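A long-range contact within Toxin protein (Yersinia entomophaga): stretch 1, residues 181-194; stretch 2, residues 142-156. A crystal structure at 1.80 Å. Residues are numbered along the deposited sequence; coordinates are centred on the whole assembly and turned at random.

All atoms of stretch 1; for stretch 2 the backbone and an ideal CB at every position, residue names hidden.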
# COMPACT_ATOMS: atom_id res chain seq x y z
N SER A 181 6.79 15.82 4.66
CA SER A 181 6.72 16.86 5.71
C SER A 181 5.38 16.77 6.49
O SER A 181 5.28 17.37 7.53
CB SER A 181 6.91 18.27 5.08
OG SER A 181 5.78 18.61 4.26
N GLU A 182 4.41 15.97 6.03
CA GLU A 182 3.18 15.71 6.78
C GLU A 182 3.18 14.32 7.46
O GLU A 182 2.14 13.91 7.89
CB GLU A 182 1.98 15.91 5.88
CG GLU A 182 2.23 16.99 4.84
CD GLU A 182 1.00 17.76 4.50
OE1 GLU A 182 0.05 17.13 4.01
OE2 GLU A 182 0.99 18.99 4.74
N GLY A 183 4.37 13.67 7.61
CA GLY A 183 4.57 12.43 8.32
C GLY A 183 4.45 11.14 7.49
O GLY A 183 4.39 10.05 8.03
N GLU A 184 4.42 11.25 6.18
CA GLU A 184 4.20 10.05 5.34
C GLU A 184 5.54 9.34 5.19
O GLU A 184 6.56 10.00 4.91
CB GLU A 184 3.59 10.44 4.02
CG GLU A 184 3.36 9.29 3.06
CD GLU A 184 2.32 9.65 1.98
OE1 GLU A 184 2.67 9.84 0.79
OE2 GLU A 184 1.15 9.74 2.31
N VAL A 185 5.54 8.00 5.40
CA VAL A 185 6.68 7.15 5.14
C VAL A 185 6.29 6.19 4.02
O VAL A 185 5.33 5.47 4.17
CB VAL A 185 7.06 6.35 6.41
CG1 VAL A 185 8.12 5.33 6.12
CG2 VAL A 185 7.43 7.28 7.57
N THR A 186 7.07 6.14 2.96
CA THR A 186 6.76 5.29 1.83
C THR A 186 7.64 4.09 1.63
O THR A 186 8.89 4.13 1.91
CB THR A 186 6.84 6.20 0.58
OG1 THR A 186 6.15 7.43 0.85
CG2 THR A 186 6.23 5.53 -0.69
N PHE A 187 7.06 3.02 1.08
CA PHE A 187 7.76 1.76 0.88
C PHE A 187 7.73 1.46 -0.56
O PHE A 187 6.81 1.88 -1.26
CB PHE A 187 7.16 0.65 1.70
CG PHE A 187 7.38 0.84 3.17
CD1 PHE A 187 6.60 1.73 3.90
CD2 PHE A 187 8.46 0.24 3.79
CE1 PHE A 187 6.81 1.90 5.25
CE2 PHE A 187 8.67 0.39 5.15
CZ PHE A 187 7.86 1.25 5.87
N PRO A 188 8.76 0.78 -1.06
CA PRO A 188 8.83 0.57 -2.47
C PRO A 188 7.98 -0.56 -3.03
O PRO A 188 7.55 -1.47 -2.31
CB PRO A 188 10.34 0.30 -2.69
CG PRO A 188 10.68 -0.46 -1.47
CD PRO A 188 9.95 0.25 -0.39
N LEU A 189 7.73 -0.50 -4.33
CA LEU A 189 7.11 -1.64 -5.02
C LEU A 189 7.89 -2.95 -4.71
O LEU A 189 9.14 -2.95 -4.72
CB LEU A 189 7.09 -1.39 -6.51
CG LEU A 189 6.29 -2.42 -7.36
CD1 LEU A 189 4.84 -2.54 -6.88
CD2 LEU A 189 6.34 -2.02 -8.82
N TYR A 190 7.19 -4.03 -4.40
CA TYR A 190 7.80 -5.33 -3.99
C TYR A 190 8.46 -5.33 -2.63
O TYR A 190 9.09 -6.31 -2.26
CB TYR A 190 8.72 -5.97 -5.04
CG TYR A 190 8.23 -5.82 -6.47
CD1 TYR A 190 6.96 -6.22 -6.85
CD2 TYR A 190 9.09 -5.34 -7.47
CE1 TYR A 190 6.50 -6.09 -8.16
CE2 TYR A 190 8.63 -5.19 -8.80
CZ TYR A 190 7.36 -5.59 -9.15
OH TYR A 190 6.91 -5.48 -10.45
N ASN A 191 8.23 -4.29 -1.82
CA ASN A 191 8.69 -4.28 -0.45
C ASN A 191 8.28 -5.58 0.24
O ASN A 191 7.13 -6.01 0.11
CB ASN A 191 8.07 -3.08 0.26
CG ASN A 191 8.47 -2.99 1.70
OD1 ASN A 191 9.65 -2.89 1.98
ND2 ASN A 191 7.48 -3.02 2.62
N ARG A 192 9.22 -6.16 0.97
CA ARG A 192 8.97 -7.38 1.71
C ARG A 192 8.40 -7.10 3.06
O ARG A 192 8.96 -6.32 3.83
CB ARG A 192 10.28 -8.20 1.85
CG ARG A 192 10.71 -8.80 0.51
CD ARG A 192 11.98 -9.66 0.51
NE ARG A 192 12.82 -9.39 1.67
CZ ARG A 192 13.05 -10.22 2.70
NH1 ARG A 192 13.85 -9.81 3.67
NH2 ARG A 192 12.54 -11.45 2.77
N MET A 193 7.32 -7.80 3.37
CA MET A 193 6.70 -7.72 4.70
C MET A 193 6.29 -9.12 5.17
O MET A 193 6.05 -10.04 4.38
CB MET A 193 5.52 -6.78 4.70
CG MET A 193 4.32 -7.18 3.89
SD MET A 193 2.89 -6.04 4.06
CE MET A 193 3.61 -4.55 3.45
N LYS A 194 6.20 -9.26 6.48
CA LYS A 194 5.79 -10.50 7.12
C LYS A 194 4.52 -10.20 7.89
O LYS A 194 4.59 -9.37 8.77
CB LYS A 194 6.90 -10.97 8.04
CG LYS A 194 6.60 -12.26 8.78
CD LYS A 194 7.75 -12.41 9.76
CE LYS A 194 7.55 -13.49 10.81
NZ LYS A 194 7.91 -14.80 10.20
N UNK A 142 2.36 -5.35 -3.56
CA UNK A 142 2.09 -5.13 -4.97
C UNK A 142 1.83 -3.69 -5.31
O UNK A 142 1.31 -3.41 -6.42
CB UNK A 142 0.89 -5.98 -5.41
N UNK A 143 2.10 -2.78 -4.38
CA UNK A 143 2.07 -1.31 -4.67
C UNK A 143 3.25 -0.63 -4.02
O UNK A 143 3.95 -1.17 -3.10
CB UNK A 143 0.77 -0.67 -4.17
N UNK A 144 3.45 0.63 -4.44
CA UNK A 144 4.25 1.57 -3.68
C UNK A 144 3.34 2.06 -2.53
O UNK A 144 2.33 2.74 -2.73
CB UNK A 144 4.76 2.72 -4.55
N UNK A 145 3.69 1.73 -1.32
CA UNK A 145 2.77 1.88 -0.24
C UNK A 145 3.15 3.05 0.68
O UNK A 145 4.22 3.03 1.29
CB UNK A 145 2.70 0.57 0.55
N UNK A 146 2.19 3.97 0.90
CA UNK A 146 2.35 5.06 1.83
C UNK A 146 1.84 4.66 3.16
O UNK A 146 0.93 3.83 3.25
CB UNK A 146 1.64 6.32 1.34
N UNK A 147 2.46 5.19 4.19
CA UNK A 147 2.12 4.89 5.54
C UNK A 147 2.28 6.19 6.34
O UNK A 147 2.88 7.12 5.85
CB UNK A 147 2.99 3.76 6.09
N UNK A 148 1.69 6.25 7.52
CA UNK A 148 1.73 7.44 8.36
C UNK A 148 2.45 7.14 9.68
O UNK A 148 2.32 6.07 10.19
CB UNK A 148 0.31 7.95 8.63
N UNK A 149 3.17 8.14 10.21
CA UNK A 149 3.75 8.05 11.54
C UNK A 149 2.69 8.01 12.62
O UNK A 149 2.91 7.37 13.64
CB UNK A 149 4.70 9.23 11.79
N UNK A 150 1.63 8.75 12.41
CA UNK A 150 0.62 8.91 13.47
C UNK A 150 -0.67 8.28 13.02
O UNK A 150 -1.20 8.64 11.98
CB UNK A 150 0.40 10.38 13.82
N UNK A 151 -1.20 7.31 13.80
CA UNK A 151 -2.48 6.70 13.35
C UNK A 151 -3.71 7.64 13.38
O UNK A 151 -4.75 7.33 12.78
CB UNK A 151 -2.78 5.48 14.23
N UNK A 152 -3.55 8.79 14.03
CA UNK A 152 -4.59 9.76 14.10
C UNK A 152 -4.78 10.58 12.86
O UNK A 152 -5.78 11.27 12.77
CB UNK A 152 -4.32 10.69 15.28
N UNK A 153 -3.86 10.57 11.93
CA UNK A 153 -4.11 11.30 10.68
C UNK A 153 -5.49 10.97 10.05
O UNK A 153 -5.94 9.81 10.05
CB UNK A 153 -3.00 10.98 9.68
N UNK A 154 -6.19 11.96 9.51
CA UNK A 154 -7.60 11.77 9.18
C UNK A 154 -7.80 10.76 8.05
O UNK A 154 -8.87 10.19 7.91
CB UNK A 154 -8.23 13.11 8.79
N UNK A 155 -6.78 10.58 7.24
CA UNK A 155 -6.84 9.65 6.15
C UNK A 155 -6.57 8.20 6.64
O UNK A 155 -6.82 7.26 5.95
CB UNK A 155 -5.84 10.06 5.07
N UNK A 156 -6.07 8.03 7.85
CA UNK A 156 -5.96 6.69 8.43
C UNK A 156 -7.17 6.35 9.32
O UNK A 156 -7.72 5.23 9.28
CB UNK A 156 -4.67 6.58 9.24

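Around positions 146 to 148 the backbone runs roughly antiparallel to the strand that begins at Glu184 (150° between N-to-C directions), and, as in any extended strand, successive CA-to-CB bonds alternate between two faces, one carrying Glu184 and Thr186, the other Val185 and Phe187.

Position 142 (phi/psi -91/12) points away, its ideal CB 5.4 Å from Leu189 CD1. Many residues would fit; it is Pro142. Position 143 also points away, leaving size and polarity open; it is Leu143. Its carbonyl O and Pro188 O each accept a hydrogen bond from water 1, at 2.7 Å.

At position 144 the ideal CB points sideways, 4.4 Å from Leu189 N, with the Thr186 methyl nearby. Valine, leucine or isoleucine could serve. Ile144 sets CG1 4.0 Å from Leu189 CB and CG2 3.6 Å from Thr186 CG2.

Position 145 shares the Val185/Phe187 face; its ideal CB lies 4.6 Å from Phe187 CB, and the CA-to-CB bond of Met193 points toward this stretch. A long apolar chain is favoured. Met145, extended through chi1 and chi2 (both t), brings SD 4.1 Å from Met193 CE. Its backbone O accepts from Phe187 N at 2.8 Å.

Position 146 turns to the Glu184/Thr186 face. Its ideal CB is only 3.5 Å from Glu184 CD, so a small residue, or one directed off the carboxylate, is expected; alanine, serine or threonine are plausible. Ser146 takes chi1 p and makes no hydrogen bond to stretch 1.

Position 147 offers the clearest polar cue: the ideal CB sits 3.5 Å from Val185 O and 4.3 Å from Phe187 CE1. A short donor suits, serine or threonine, though a small apolar residue is possible. Thr147 OG1 donates to Val185 O at 2.8 Å, supplementing the weak 2.9 Å bond from Thr147 N to that oxygen, and lies at the Phe187 ring edge, 3.6 Å from CE1.

Position 148 has its ideal CB 4.6 Å from Gly183 O; small or medium residues suit, and Ala148 adds little side-chain contact. At 149 the CB points sideways, 5.4 Å from Val185 CG2, so a long flexible chain could run along this edge. Lys149 does so, CE 4.1 Å from Val185 CG2, while its N donates to Gly183 O at 3.1 Å.

Stretch 1 does not restrict positions 150 to 152, 154 and 156, so varied residues fit: Asp150, Pro151, Lys152, Gly154 and Val156. Positions 153 and 155 point toward stretch 1, but only a long side chain would reach it, and a short one is not excluded: Met153 CE lies 3.3 Å from Glu182 O; 155 is Tyr155.

Stretch 2 142-156: PLIMSTAKDPKMGYV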
# COMPACT_ATOMS: atom_id res chain seq x y z
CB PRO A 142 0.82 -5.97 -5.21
CG PRO A 142 0.07 -5.82 -3.94
CD PRO A 142 1.14 -5.80 -2.84
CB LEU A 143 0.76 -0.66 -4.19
CG LEU A 143 0.58 -0.63 -2.66
CD1 LEU A 143 -0.44 0.38 -2.21
CD2 LEU A 143 0.21 -2.04 -2.14
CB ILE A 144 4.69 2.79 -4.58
CG1 ILE A 144 5.66 2.27 -5.66
CG2 ILE A 144 5.25 3.95 -3.73
CD1 ILE A 144 6.00 3.25 -6.78
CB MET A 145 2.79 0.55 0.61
CG MET A 145 1.77 0.59 1.72
SD MET A 145 1.87 -0.88 2.76
CE MET A 145 0.73 -1.85 1.86
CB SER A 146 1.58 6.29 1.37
OG SER A 146 0.17 5.99 1.27
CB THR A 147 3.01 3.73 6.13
OG1 THR A 147 4.34 4.19 6.45
CG2 THR A 147 3.06 2.48 5.18
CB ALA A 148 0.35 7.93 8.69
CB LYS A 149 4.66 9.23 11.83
CG LYS A 149 5.93 9.14 11.05
CD LYS A 149 6.71 10.41 11.14
CE LYS A 149 7.89 10.38 10.18
NZ LYS A 149 8.77 11.55 10.45
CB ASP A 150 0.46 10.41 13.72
CG ASP A 150 -0.39 10.70 14.93
OD1 ASP A 150 -1.21 9.87 15.36
OD2 ASP A 150 -0.20 11.77 15.50
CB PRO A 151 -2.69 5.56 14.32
CG PRO A 151 -1.95 5.95 15.54
CD PRO A 151 -0.77 6.76 15.09
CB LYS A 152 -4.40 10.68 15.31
CG LYS A 152 -4.56 9.90 16.60
CD LYS A 152 -4.55 10.86 17.81
CE LYS A 152 -3.22 11.59 17.95
NZ LYS A 152 -1.95 10.77 17.94
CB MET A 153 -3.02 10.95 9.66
CG MET A 153 -1.65 11.51 9.99
SD MET A 153 -1.58 13.30 10.34
CE MET A 153 -1.01 13.93 8.72
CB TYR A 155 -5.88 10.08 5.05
CG TYR A 155 -4.41 10.19 5.43
CD1 TYR A 155 -3.58 9.06 5.39
CD2 TYR A 155 -3.83 11.43 5.79
CE1 TYR A 155 -2.22 9.16 5.69
CE2 TYR A 155 -2.47 11.54 6.11
CZ TYR A 155 -1.67 10.40 6.07
OH TYR A 155 -0.31 10.49 6.37
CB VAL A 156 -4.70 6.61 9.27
CG1 VAL A 156 -4.63 5.29 9.99
CG2 VAL A 156 -3.47 6.83 8.39
O HOH W 1 5.31 -0.97 -0.80
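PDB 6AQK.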